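Long-range contacts in Tol-Pal system protein TolB (PDB 7MX5), which probably acts as the periplasmic component of the Tol-Pal system, helping outer membrane invagination during cell division and maintaining outer membrane integrity: residues D131-N142 against Q389-K400; Y122-D131 against S352-V360. All blocks are in the same frame, centred on the assembly; numbering follows the deposited sequence. Where two conformers were deposited one is given.

Interaction 1 (D131-N142 against Q389-K400); sequences DFSGRIAYVLRN and QGEVREPAWAPK
Ile136 and Trp397 face each other across strands 135-141 and 391-397, which run antiparallel at 165° and close the ring of a beta propeller: the C-terminal strand completes a blade whose other strands come from early in the chain, a Velcro closure. Seven backbone hydrogen bonds join the two segments, the last from Ala398, just past the strand. Between Ala137 and Val139 the register slips by one residue, a beta bulge that takes in Glu394 and Pro395.

The tight part is the buried face. With CG1 set anti to the carbonyl carbon (chi1 -59°), Ile136 lays CD1 over the six-membered ring of Trp397, 3.8 Å from its centroid and 9° off the normal, a CH-pi contact. Farther along, Val392 CG1 lies 3.5 Å from Tyr138 CD2 and 3.6 Å from Leu140 CD2.

On the opposite face the Arg141 end is polar and looser, its residues partly exposed. Arg393 CG sits over one face of the guanidinium of an extended Arg141, whose NH1 stands 3.4 Å from Arg393 NH1. Carboxylates probably temper this like-charge approach: Arg393 pairs with Glu349, and nearby Glu391 with Arg365. Past the other end of the strands, Asp131 OD1 and the poorly ordered Lys400 NZ make a long salt bridge of 3.7 Å, while Asp131 OD2 is held by Asn356. Glu394, bonded to Ser174 through OE2, forms a salt bridge through OE1 to Arg141 NH2 (3.5 Å), and water 3 links the same atoms, accepting from NH2 at 2.7 Å and donating to OE1 at 2.6 Å.

Interaction 2 (Y122-D131 against S352-V360); sequences YQALTGIPGD and SFSPNGQMV
Asp131 OD2 accepts the backbone N-H of Asn356 at 2.9 Å (160° at the hydrogen), met on the syn side and 24° out of the carboxylate plane. The same carboxylate lies against the Pro355 ring, with OD1 3.5 Å from Pro355 CB. Asn356 answers with its side chain: ND2 gives a hydrogen bond to Pro129 O at 3.2 Å, the oxygen lying close to the amide plane. Beside this polar pair, Ile128 CG2 packs on Asn356 CB at 3.6 Å, and Tyr122 OH rests 3.7 Å from Gln358 CG.

A second shell fixes the amide. With CG of Asn356 between its backbone N and carbonyl carbon (chi1 62°), the amide is brought over the loop, and OD1 is taken by Ser354 OG (2.6 Å) and Gln358 N (2.8 Å), which donate from opposite faces. Ser354 OG itself accepts from Met359 N. On the helix side, Thr126 CG2 covers one face of the Tyr122 ring, and Thr126 OG1 accepts from Ile128 N in an ST turn.

The linker leaving helix 110-126 thus docks on a type I turn, Ser354 to Gly357, combined with an Asx turn: the Ser-Pro-Asn/Asp-Gly hairpin loop characteristic of TolB-type propeller repeats.

Both contacts lie along the chain's passage from helix 110-126 into the propeller, and they share Asp131, whose carboxylate serves both. Each is partly buried, with 10 of 22 touching residues buried in interaction 1 and 4 of 9 in interaction 2. Interaction 1, the larger (1040 Å² against 321 Å²), joins strands within one blade through backbone bonds, a buried apolar face and a partly exposed charged end. Interaction 2 sets the end of helix 110-126 and the linker after it against a hairpin loop, held mainly by a carboxylate and an amide. Trp397 N lies 3.0 Å from Ser352 OG, a probable hydrogen bond tying the closing blade to its neighbour.

Interaction 1 (D131-N142 against Q389-K400)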
loop_
_atom_site.group_PDB
_atom_site.type_symbol
_atom_site.label_atom_id
_atom_site.label_comp_id
_atom_site.label_asym_id
_atom_site.label_seq_id
_atom_site.Cartn_x
_atom_site.Cartn_y
_atom_site.Cartn_z
ATOM N N ASP A 131 -4.906 8.683 -1.013
ATOM C CA ASP A 131 -3.892 7.836 -0.398
ATOM C C ASP A 131 -2.477 8.323 -0.692
ATOM O O ASP A 131 -1.523 7.549 -0.559
ATOM C CB ASP A 131 -4.054 6.382 -0.848
ATOM C CG ASP A 131 -4.881 5.563 0.123
ATOM O OD1 ASP A 131 -5.107 6.031 1.259
ATOM O OD2 ASP A 131 -5.306 4.451 -0.249
ATOM N N PHE A 132 -2.317 9.586 -1.095
ATOM C CA PHE A 132 -0.975 10.134 -1.260
ATOM C C PHE A 132 -0.279 10.274 0.086
ATOM O O PHE A 132 0.934 10.053 0.192
ATOM C CB PHE A 132 -1.043 11.474 -1.987
ATOM C CG PHE A 132 -1.783 11.409 -3.289
ATOM C CD1 PHE A 132 -1.284 10.661 -4.343
ATOM C CD2 PHE A 132 -2.983 12.078 -3.456
ATOM C CE1 PHE A 132 -1.964 10.590 -5.539
ATOM C CE2 PHE A 132 -3.668 12.011 -4.653
ATOM C CZ PHE A 132 -3.157 11.266 -5.696
ATOM N N SER A 133 -1.027 10.641 1.121
ATOM C CA SER A 133 -0.545 10.496 2.483
ATOM C C SER A 133 -0.636 9.033 2.897
ATOM O O SER A 133 -1.539 8.302 2.481
ATOM C CB SER A 133 -1.352 11.369 3.443
ATOM O OG SER A 133 -1.338 12.726 3.034
ATOM N N GLY A 134 0.314 8.607 3.718
ATOM C CA GLY A 134 0.418 7.222 4.126
ATOM C C GLY A 134 1.806 6.670 3.870
ATOM O O GLY A 134 2.642 7.277 3.204
ATOM N N ARG A 135 2.031 5.481 4.420
ATOM C CA ARG A 135 3.346 4.864 4.406
ATOM C C ARG A 135 3.259 3.446 3.860
ATOM O O ARG A 135 2.222 2.785 3.955
ATOM C CB ARG A 135 3.959 4.851 5.810
ATOM C CG ARG A 135 3.962 6.214 6.485
ATOM C CD ARG A 135 5.217 6.993 6.138
ATOM N NE ARG A 135 6.375 6.489 6.865
ATOM C CZ ARG A 135 7.620 6.902 6.677
ATOM N NH1 ARG A 135 7.913 7.828 5.779
ATOM N NH2 ARG A 135 8.596 6.369 7.405
ATOM N N ILE A 136 4.367 2.990 3.278
ATOM C CA ILE A 136 4.489 1.641 2.742
ATOM C C ILE A 136 5.770 1.028 3.286
ATOM O O ILE A 136 6.848 1.621 3.163
ATOM C CB ILE A 136 4.503 1.629 1.201
ATOM C CG1 ILE A 136 3.219 2.249 0.644
ATOM C CG2 ILE A 136 4.685 0.210 0.680
ATOM C CD1 ILE A 136 3.130 2.212 -0.866
ATOM N N ALA A 137 5.653 -0.151 3.890
ATOM C CA ALA A 137 6.809 -0.875 4.390
ATOM C C ALA A 137 7.297 -1.873 3.349
ATOM O O ALA A 137 6.512 -2.416 2.567
ATOM C CB ALA A 137 6.474 -1.601 5.692
ATOM N N TYR A 138 8.605 -2.113 3.347
ATOM C CA TYR A 138 9.216 -3.018 2.383
ATOM C C TYR A 138 10.550 -3.492 2.942
ATOM O O TYR A 138 11.086 -2.922 3.894
ATOM C CB TYR A 138 9.396 -2.341 1.020
ATOM C CG TYR A 138 10.151 -1.031 1.080
ATOM C CD1 TYR A 138 9.484 0.167 1.306
ATOM C CD2 TYR A 138 11.529 -0.992 0.914
ATOM C CE1 TYR A 138 10.171 1.366 1.366
ATOM C CE2 TYR A 138 12.222 0.201 0.968
ATOM C CZ TYR A 138 11.539 1.376 1.196
ATOM O OH TYR A 138 12.228 2.566 1.253
ATOM N N VAL A 139 11.083 -4.547 2.331
ATOM C CA VAL A 139 12.358 -5.132 2.730
ATOM C C VAL A 139 13.296 -5.090 1.534
ATOM O O VAL A 139 13.029 -5.722 0.504
ATOM C CB VAL A 139 12.198 -6.571 3.242
ATOM C CG1 VAL A 139 13.554 -7.144 3.625
ATOM C CG2 VAL A 139 11.245 -6.611 4.424
ATOM N N LEU A 140 14.391 -4.347 1.670
ATOM C CA LEU A 140 15.422 -4.290 0.643
ATOM C C LEU A 140 16.407 -5.432 0.853
ATOM O O LEU A 140 16.968 -5.584 1.943
ATOM C CB LEU A 140 16.152 -2.947 0.679
ATOM C CG LEU A 140 15.330 -1.709 0.319
ATOM C CD1 LEU A 140 16.154 -0.445 0.508
ATOM C CD2 LEU A 140 14.817 -1.806 -1.108
ATOM N N ARG A 141 16.609 -6.234 -0.189
ATOM C CA ARG A 141 17.538 -7.356 -0.156
ATOM C C ARG A 141 18.707 -7.051 -1.081
ATOM O O ARG A 141 18.512 -6.838 -2.283
ATOM C CB ARG A 141 16.849 -8.655 -0.572
ATOM C CG ARG A 141 15.661 -9.035 0.292
ATOM C CD ARG A 141 15.094 -10.379 -0.129
ATOM N NE ARG A 141 13.884 -10.721 0.606
ATOM C CZ ARG A 141 13.199 -11.844 0.438
ATOM N NH1 ARG A 141 13.583 -12.762 -0.433
ATOM N NH2 ARG A 141 12.103 -12.050 1.160
ATOM N N ASN A 142 19.914 -7.031 -0.522
ATOM C CA ASN A 142 21.125 -6.745 -1.287
ATOM C C ASN A 142 22.243 -7.663 -0.811
ATOM O O ASN A 142 22.906 -7.372 0.199
ATOM C CB ASN A 142 21.532 -5.279 -1.157
ATOM C CG ASN A 142 22.438 -4.825 -2.285
ATOM O OD1 ASN A 142 22.941 -5.639 -3.061
ATOM N ND2 ASN A 142 22.656 -3.520 -2.378
ATOM N N GLN A 389 19.803 -0.515 -6.220
ATOM C CA GLN A 389 20.544 -1.766 -6.227
ATOM C C GLN A 389 19.790 -2.788 -5.391
ATOM O O GLN A 389 19.118 -2.448 -4.413
ATOM C CB GLN A 389 21.975 -1.584 -5.704
ATOM C CG GLN A 389 22.068 -0.966 -4.320
ATOM C CD GLN A 389 22.013 0.548 -4.349
ATOM O OE1 GLN A 389 22.547 1.185 -5.258
ATOM N NE2 GLN A 389 21.364 1.135 -3.350
ATOM N N GLY A 390 19.900 -4.049 -5.799
ATOM C CA GLY A 390 19.195 -5.110 -5.111
ATOM C C GLY A 390 17.745 -5.209 -5.552
ATOM O O GLY A 390 17.349 -4.730 -6.620
ATOM N N GLU A 391 16.939 -5.843 -4.702
ATOM C CA GLU A 391 15.527 -6.050 -4.979
ATOM C C GLU A 391 14.690 -5.603 -3.789
ATOM O O GLU A 391 15.157 -5.568 -2.649
ATOM C CB GLU A 391 15.225 -7.521 -5.307
ATOM C CG GLU A 391 15.451 -8.477 -4.147
ATOM C CD GLU A 391 15.235 -9.926 -4.536
ATOM O OE1 GLU A 391 14.470 -10.177 -5.491
ATOM O OE2 GLU A 391 15.829 -10.813 -3.887
ATOM N N VAL A 392 13.438 -5.255 -4.077
ATOM C CA VAL A 392 12.463 -4.851 -3.071
ATOM C C VAL A 392 11.407 -5.941 -2.977
ATOM O O VAL A 392 10.867 -6.379 -4.000
ATOM C CB VAL A 392 11.823 -3.495 -3.415
ATOM C CG1 VAL A 392 11.464 -2.743 -2.146
ATOM C CG2 VAL A 392 12.761 -2.675 -4.287
ATOM N N ARG A 393 11.113 -6.382 -1.755
ATOM C CA ARG A 393 10.227 -7.518 -1.548
ATOM C C ARG A 393 9.251 -7.235 -0.416
ATOM O O ARG A 393 9.509 -6.416 0.471
ATOM C CB ARG A 393 11.015 -8.800 -1.235
ATOM C CG ARG A 393 12.185 -9.061 -2.167
ATOM C CD ARG A 393 11.727 -9.783 -3.419
ATOM N NE ARG A 393 10.812 -10.873 -3.105
ATOM C CZ ARG A 393 11.129 -12.158 -3.176
ATOM N NH1 ARG A 393 12.334 -12.552 -3.555
ATOM N NH2 ARG A 393 10.215 -13.070 -2.859
ATOM N N GLU A 394 8.118 -7.936 -0.467
ATOM C CA GLU A 394 7.112 -8.006 0.589
ATOM C C GLU A 394 6.634 -6.629 1.035
ATOM O O GLU A 394 6.878 -6.233 2.182
ATOM C CB GLU A 394 7.669 -8.784 1.782
ATOM C CG GLU A 394 7.411 -10.281 1.713
ATOM C CD GLU A 394 8.312 -11.076 2.638
ATOM O OE1 GLU A 394 9.431 -10.605 2.934
ATOM O OE2 GLU A 394 7.901 -12.174 3.070
ATOM N N PRO A 395 5.945 -5.879 0.180
ATOM C CA PRO A 395 5.408 -4.584 0.604
ATOM C C PRO A 395 4.157 -4.747 1.453
ATOM O O PRO A 395 3.449 -5.754 1.390
ATOM C CB PRO A 395 5.087 -3.887 -0.721
ATOM C CG PRO A 395 4.756 -5.007 -1.642
ATOM C CD PRO A 395 5.635 -6.165 -1.233
ATOM N N ALA A 396 3.894 -3.723 2.263
ATOM C CA ALA A 396 2.713 -3.710 3.123
ATOM C C ALA A 396 2.253 -2.268 3.278
ATOM O O ALA A 396 2.899 -1.482 3.978
ATOM C CB ALA A 396 3.010 -4.342 4.481
ATOM N N TRP A 397 1.147 -1.926 2.622
ATOM C CA TRP A 397 0.598 -0.580 2.714
ATOM C C TRP A 397 -0.011 -0.356 4.092
ATOM O O TRP A 397 -0.836 -1.150 4.553
ATOM C CB TRP A 397 -0.455 -0.366 1.628
ATOM C CG TRP A 397 -0.543 1.042 1.117
ATOM C CD1 TRP A 397 -0.628 2.182 1.863
ATOM C CD2 TRP A 397 -0.565 1.457 -0.255
ATOM N NE1 TRP A 397 -0.698 3.281 1.040
ATOM C CE2 TRP A 397 -0.661 2.862 -0.265
ATOM C CE3 TRP A 397 -0.510 0.776 -1.475
ATOM C CZ2 TRP A 397 -0.704 3.600 -1.447
ATOM C CZ3 TRP A 397 -0.552 1.510 -2.648
ATOM C CH2 TRP A 397 -0.648 2.907 -2.624
ATOM N N ALA A 398 0.397 0.726 4.751
ATOM C CA ALA A 398 -0.124 1.026 6.076
ATOM C C ALA A 398 -1.615 1.350 5.995
ATOM O O ALA A 398 -2.044 2.090 5.105
ATOM C CB ALA A 398 0.632 2.195 6.703
ATOM N N PRO A 399 -2.422 0.819 6.903
ATOM C CA PRO A 399 -3.870 1.039 6.854
ATOM C C PRO A 399 -4.232 2.434 7.355
ATOM O O PRO A 399 -3.383 3.219 7.773
ATOM C CB PRO A 399 -4.411 -0.048 7.784
ATOM C CG PRO A 399 -3.325 -0.226 8.788
ATOM C CD PRO A 399 -2.040 -0.068 8.016
ATOM N N LYS A 400 -5.526 2.728 7.307
ATOM C CA LYS A 400 -6.048 4.006 7.777
ATOM C C LYS A 400 -7.048 3.792 8.908
ATOM O O LYS A 400 -7.428 2.660 9.210
ATOM C CB LYS A 400 -6.705 4.775 6.630
ATOM C CG LYS A 400 -5.982 6.056 6.242
ATOM C CD LYS A 400 -4.600 5.761 5.681
ATOM C CE LYS A 400 -3.940 7.023 5.148
ATOM N NZ LYS A 400 -4.907 7.889 4.418
ATOM O OXT LYS A 400 -7.497 4.743 9.547
HETATM O O HOH W 1 -2.194 5.643 1.965
HETATM O O HOH W 2 -0.941 4.146 4.410
HETATM O O HOH W 3 11.964 -9.892 2.727
#

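Interaction 2 (Y122-D131 against S352-V360)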
loop_
_atom_site.group_PDB
_atom_site.type_symbol
_atom_site.label_atom_id
_atom_site.label_comp_id
_atom_site.label_asym_id
_atom_site.label_seq_id
_atom_site.Cartn_x
_atom_site.Cartn_y
_atom_site.Cartn_z
ATOM N N TYR A 122 -8.285 14.870 -4.390
ATOM C CA TYR A 122 -8.766 13.576 -4.864
ATOM C C TYR A 122 -10.138 13.251 -4.287
ATOM O O TYR A 122 -11.033 12.797 -5.009
ATOM C CB TYR A 122 -7.753 12.491 -4.498
ATOM C CG TYR A 122 -8.072 11.110 -5.026
ATOM C CD1 TYR A 122 -7.616 10.700 -6.270
ATOM C CD2 TYR A 122 -8.811 10.210 -4.269
ATOM C CE1 TYR A 122 -7.898 9.436 -6.753
ATOM C CE2 TYR A 122 -9.098 8.944 -4.743
ATOM C CZ TYR A 122 -8.639 8.562 -5.986
ATOM O OH TYR A 122 -8.921 7.302 -6.462
ATOM N N GLN A 123 -10.323 13.483 -2.985
ATOM C CA GLN A 123 -11.602 13.179 -2.353
ATOM C C GLN A 123 -12.709 14.093 -2.866
ATOM O O GLN A 123 -13.861 13.666 -3.002
ATOM C CB GLN A 123 -11.472 13.294 -0.834
ATOM C CG GLN A 123 -12.673 12.781 -0.062
ATOM C CD GLN A 123 -12.406 12.692 1.425
ATOM O OE1 GLN A 123 -12.304 13.709 2.110
ATOM N NE2 GLN A 123 -12.290 11.472 1.934
ATOM N N ALA A 124 -12.379 15.352 -3.158
ATOM C CA ALA A 124 -13.384 16.288 -3.646
ATOM C C ALA A 124 -13.833 15.971 -5.067
ATOM O O ALA A 124 -14.921 16.398 -5.468
ATOM C CB ALA A 124 -12.850 17.719 -3.576
ATOM N N LEU A 125 -13.030 15.233 -5.831
ATOM C CA LEU A 125 -13.353 14.925 -7.218
ATOM C C LEU A 125 -13.932 13.532 -7.409
ATOM O O LEU A 125 -14.687 13.315 -8.363
ATOM C CB LEU A 125 -12.104 15.069 -8.094
ATOM C CG LEU A 125 -11.530 16.481 -8.212
ATOM C CD1 LEU A 125 -10.233 16.465 -8.993
ATOM C CD2 LEU A 125 -12.537 17.411 -8.863
ATOM N N THR A 126 -13.596 12.583 -6.534
ATOM C CA THR A 126 -14.068 11.213 -6.658
ATOM C C THR A 126 -14.929 10.743 -5.497
ATOM O O THR A 126 -15.624 9.731 -5.643
ATOM C CB THR A 126 -12.883 10.243 -6.798
ATOM O OG1 THR A 126 -12.355 9.942 -5.501
ATOM C CG2 THR A 126 -11.787 10.855 -7.656
ATOM N N GLY A 127 -14.910 11.436 -4.361
ATOM C CA GLY A 127 -15.597 10.954 -3.182
ATOM C C GLY A 127 -14.896 9.825 -2.463
ATOM O O GLY A 127 -15.501 9.197 -1.588
ATOM N N ILE A 128 -13.642 9.548 -2.806
ATOM C CA ILE A 128 -12.869 8.463 -2.218
ATOM C C ILE A 128 -11.691 9.085 -1.482
ATOM O O ILE A 128 -11.044 9.982 -2.023
ATOM C CB ILE A 128 -12.372 7.459 -3.273
ATOM C CG1 ILE A 128 -13.558 6.829 -4.009
ATOM C CG2 ILE A 128 -11.515 6.380 -2.637
ATOM C CD1 ILE A 128 -13.168 6.077 -5.263
ATOM N N PRO A 129 -11.391 8.662 -0.254
ATOM C CA PRO A 129 -10.241 9.232 0.464
ATOM C C PRO A 129 -8.947 9.043 -0.316
ATOM O O PRO A 129 -8.653 7.953 -0.813
ATOM C CB PRO A 129 -10.218 8.457 1.786
ATOM C CG PRO A 129 -11.561 7.847 1.931
ATOM C CD PRO A 129 -12.203 7.762 0.583
ATOM N N GLY A 130 -8.175 10.123 -0.423
ATOM C CA GLY A 130 -6.892 10.046 -1.086
ATOM C C GLY A 130 -5.888 9.232 -0.295
ATOM O O GLY A 130 -5.978 9.087 0.925
ATOM N N ASP A 131 -4.906 8.683 -1.013
ATOM C CA ASP A 131 -3.892 7.836 -0.398
ATOM C C ASP A 131 -2.477 8.323 -0.692
ATOM O O ASP A 131 -1.523 7.549 -0.559
ATOM C CB ASP A 131 -4.054 6.382 -0.848
ATOM C CG ASP A 131 -4.881 5.563 0.123
ATOM O OD1 ASP A 131 -5.107 6.031 1.259
ATOM O OD2 ASP A 131 -5.306 4.451 -0.249
ATOM N N SER A 352 -0.610 -5.983 -1.689
ATOM C CA SER A 352 -1.122 -5.210 -0.565
ATOM C C SER A 352 -2.026 -4.102 -1.081
ATOM O O SER A 352 -1.618 -3.312 -1.937
ATOM C CB SER A 352 0.023 -4.622 0.267
ATOM O OG SER A 352 -0.405 -4.319 1.584
ATOM N N PHE A 353 -3.245 -4.051 -0.553
ATOM C CA PHE A 353 -4.215 -3.041 -0.946
ATOM C C PHE A 353 -3.897 -1.699 -0.298
ATOM O O PHE A 353 -3.420 -1.629 0.839
ATOM C CB PHE A 353 -5.627 -3.472 -0.547
ATOM C CG PHE A 353 -6.403 -4.127 -1.654
ATOM C CD1 PHE A 353 -6.727 -3.425 -2.802
ATOM C CD2 PHE A 353 -6.821 -5.442 -1.537
ATOM C CE1 PHE A 353 -7.449 -4.026 -3.819
ATOM C CE2 PHE A 353 -7.543 -6.048 -2.547
ATOM C CZ PHE A 353 -7.857 -5.340 -3.690
ATOM N N SER A 354 -4.170 -0.628 -1.035
ATOM C CA SER A 354 -4.120 0.695 -0.439
ATOM C C SER A 354 -5.372 0.925 0.407
ATOM O O SER A 354 -6.409 0.300 0.169
ATOM C CB SER A 354 -4.013 1.766 -1.521
ATOM O OG SER A 354 -5.200 1.839 -2.290
ATOM N N PRO A 355 -5.295 1.803 1.411
ATOM C CA PRO A 355 -6.458 2.020 2.291
ATOM C C PRO A 355 -7.755 2.340 1.562
ATOM O O PRO A 355 -8.827 1.942 2.037
ATOM C CB PRO A 355 -6.011 3.191 3.175
ATOM C CG PRO A 355 -4.528 3.106 3.203
ATOM C CD PRO A 355 -4.076 2.456 1.923
ATOM N N ASN A 356 -7.702 3.035 0.428
ATOM C CA ASN A 356 -8.916 3.359 -0.312
ATOM C C ASN A 356 -9.350 2.248 -1.260
ATOM O O ASN A 356 -10.407 2.366 -1.887
ATOM C CB ASN A 356 -8.741 4.673 -1.088
ATOM C CG ASN A 356 -7.632 4.613 -2.129
ATOM O OD1 ASN A 356 -7.156 3.541 -2.502
ATOM N ND2 ASN A 356 -7.218 5.781 -2.606
ATOM N N GLY A 357 -8.564 1.181 -1.382
ATOM C CA GLY A 357 -8.924 0.084 -2.255
ATOM C C GLY A 357 -8.820 0.378 -3.733
ATOM O O GLY A 357 -9.223 -0.462 -4.543
ATOM N N GLN A 358 -8.299 1.544 -4.112
ATOM C CA GLN A 358 -8.131 1.888 -5.516
ATOM C C GLN A 358 -6.754 1.528 -6.055
ATOM O O GLN A 358 -6.586 1.442 -7.276
ATOM C CB GLN A 358 -8.382 3.385 -5.728
ATOM C CG GLN A 358 -9.725 3.870 -5.208
ATOM C CD GLN A 358 -10.875 2.993 -5.663
ATOM O OE1 GLN A 358 -11.592 2.416 -4.845
ATOM N NE2 GLN A 358 -11.059 2.891 -6.975
ATOM N N MET A 359 -5.775 1.317 -5.179
ATOM C CA MET A 359 -4.417 0.982 -5.571
ATOM C C MET A 359 -4.018 -0.358 -4.963
ATOM O O MET A 359 -4.661 -0.863 -4.039
ATOM C CB MET A 359 -3.427 2.067 -5.126
ATOM C CG MET A 359 -3.516 3.370 -5.905
ATOM S SD MET A 359 -2.952 3.216 -7.608
ATOM C CE MET A 359 -3.348 4.843 -8.242
ATOM N N VAL A 360 -2.941 -0.928 -5.494
ATOM C CA VAL A 360 -2.374 -2.164 -4.964
ATOM C C VAL A 360 -0.879 -2.161 -5.251
ATOM O O VAL A 360 -0.444 -1.793 -6.346
ATOM C CB VAL A 360 -3.068 -3.411 -5.559
ATOM C CG1 VAL A 360 -2.999 -3.399 -7.075
ATOM C CG2 VAL A 360 -2.451 -4.687 -5.003
#